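Local structure of uncharacterized protein (Bacteroides caccae, 3NO2) at residues 60-63 / 67-70. The protein is of unknown function but folds as a six-bladed beta-propeller. Numbering follows the deposited sequence.
Sequences MITR and ELWN
One face of the Trp69 indole carries the CB of Met60, a selenomethionine, in a CH-pi contact 3.8 Å from the centroid of the five-membered ring. In the conformer described, one of two, the selenium of Met60 lies obliquely to the same ring, 3.8 Å from Trp69 NE1, a Met-aromatic contact that may not hold in the other. With CG anti to the backbone N (chi1 -172°), the long, polarisable chain of Met60 runs past the indole and its CG meets Leu68 CD1 at 4.0 Å. Such a flexible apolar chain suits a buried place against an indole and Leu51 of strand 50-53. Leu68 also sets CD2 against Thr62 CG2 at 3.7 Å, while Thr62 OG1 bonds to Asp64 OD1 and the backbone N of Arg66 in the turn. On the sheet face opposite Met60 and Trp69, Ile61 CG2 rests on Glu67 CA, while the Glu67 carboxylate forms a salt bridge with Lys59.

Strands 57-61 and 67-72, third and edge strands of one propeller blade, form a hairpin containing a classic beta bulge. Leu68 and Trp69 both oppose Met60, whose O accepts a 2.9 Å bond from Leu68 N and a weak one from Trp69 N, while Met60 N donates to Trp69 O. This buried residue thus has its backbone polar atoms paired.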
loop_
_atom_site.group_PDB
_atom_site.type_symbol
_atom_site.label_atom_id
_atom_site.label_comp_id
_atom_site.label_asym_id
_atom_site.label_seq_id
_atom_site.Cartn_x
_atom_site.Cartn_y
_atom_site.Cartn_z
HETATM N N MSE A 60 -7.570 -14.049 2.259
HETATM C CA MSE A 60 -6.323 -14.768 1.993
HETATM C C MSE A 60 -6.649 -15.994 1.125
HETATM O O MSE A 60 -7.624 -16.698 1.395
HETATM C CB MSE A 60 -5.623 -15.158 3.308
HETATM C CG MSE A 60 -4.242 -15.743 3.097
HETATM SE SE MSE A 60 -3.239 -16.097 4.693
HETATM C CE MSE A 60 -2.514 -14.386 4.926
ATOM N N ILE A 61 -5.825 -16.213 0.103
ATOM C CA ILE A 61 -5.957 -17.323 -0.828
ATOM C C ILE A 61 -4.612 -18.026 -0.933
ATOM O O ILE A 61 -3.545 -17.470 -0.663
ATOM C CB ILE A 61 -6.445 -16.871 -2.222
ATOM C CG1 ILE A 61 -5.469 -15.886 -2.885
ATOM C CG2 ILE A 61 -7.820 -16.203 -2.105
ATOM C CD1 ILE A 61 -5.805 -15.529 -4.355
ATOM N N THR A 62 -4.672 -19.267 -1.406
ATOM C CA THR A 62 -3.467 -19.999 -1.739
ATOM C C THR A 62 -2.997 -19.575 -3.074
ATOM O O THR A 62 -3.735 -19.029 -3.872
ATOM C CB THR A 62 -3.757 -21.525 -1.730
ATOM O OG1 THR A 62 -4.667 -21.838 -2.791
ATOM C CG2 THR A 62 -4.298 -22.048 -0.389
ATOM N N ARG A 63 -1.756 -19.973 -3.387
ATOM C CA ARG A 63 -1.184 -19.661 -4.625
ATOM C C ARG A 63 -1.945 -20.297 -5.771
ATOM O O ARG A 63 -1.926 -19.771 -6.867
ATOM C CB ARG A 63 0.300 -20.065 -4.613
ATOM C CG ARG A 63 1.071 -19.737 -5.844
ATOM C CD ARG A 63 1.092 -18.233 -6.202
ATOM N NE ARG A 63 1.991 -18.037 -7.340
ATOM C CZ ARG A 63 1.723 -18.421 -8.584
ATOM N NH1 ARG A 63 0.568 -19.013 -8.881
ATOM N NH2 ARG A 63 2.620 -18.209 -9.544
ATOM N N GLU A 67 -9.622 -20.276 -1.425
ATOM C CA GLU A 67 -9.829 -19.287 -0.380
ATOM C C GLU A 67 -9.601 -19.898 0.998
ATOM O O GLU A 67 -10.192 -20.935 1.325
ATOM C CB GLU A 67 -11.243 -18.686 -0.449
ATOM C CG GLU A 67 -11.530 -17.641 0.655
ATOM C CD GLU A 67 -12.785 -16.856 0.402
ATOM O OE1 GLU A 67 -12.856 -16.383 -0.737
ATOM O OE2 GLU A 67 -13.645 -16.803 1.284
ATOM N N LEU A 68 -8.748 -19.291 1.793
ATOM C CA LEU A 68 -8.441 -19.704 3.165
ATOM C C LEU A 68 -9.381 -19.053 4.147
ATOM O O LEU A 68 -9.961 -19.720 5.002
ATOM C CB LEU A 68 -6.974 -19.401 3.504
ATOM C CG LEU A 68 -5.965 -20.195 2.648
ATOM C CD1 LEU A 68 -4.525 -19.739 2.906
ATOM C CD2 LEU A 68 -6.082 -21.720 2.870
ATOM N N TRP A 69 -9.560 -17.748 4.043
ATOM C CA TRP A 69 -10.445 -17.022 4.932
ATOM C C TRP A 69 -10.791 -15.681 4.302
ATOM O O TRP A 69 -10.103 -15.224 3.403
ATOM C CB TRP A 69 -9.843 -16.805 6.323
ATOM C CG TRP A 69 -8.531 -16.120 6.465
ATOM C CD1 TRP A 69 -7.339 -16.719 6.674
ATOM C CD2 TRP A 69 -8.270 -14.713 6.466
ATOM N NE1 TRP A 69 -6.369 -15.801 6.821
ATOM C CE2 TRP A 69 -6.893 -14.536 6.700
ATOM C CE3 TRP A 69 -9.072 -13.566 6.302
ATOM C CZ2 TRP A 69 -6.306 -13.265 6.763
ATOM C CZ3 TRP A 69 -8.479 -12.314 6.383
ATOM C CH2 TRP A 69 -7.094 -12.186 6.572
ATOM N N ASN A 70 -11.854 -15.079 4.819
ATOM C CA ASN A 70 -12.396 -13.815 4.313
ATOM C C ASN A 70 -12.999 -13.061 5.468
ATOM O O ASN A 70 -13.641 -13.662 6.367
ATOM C CB ASN A 70 -13.500 -14.090 3.302
ATOM C CG ASN A 70 -14.069 -12.863 2.701
ATOM O OD1 ASN A 70 -13.352 -12.147 1.993
ATOM N ND2 ASN A 70 -15.333 -12.549 2.979
#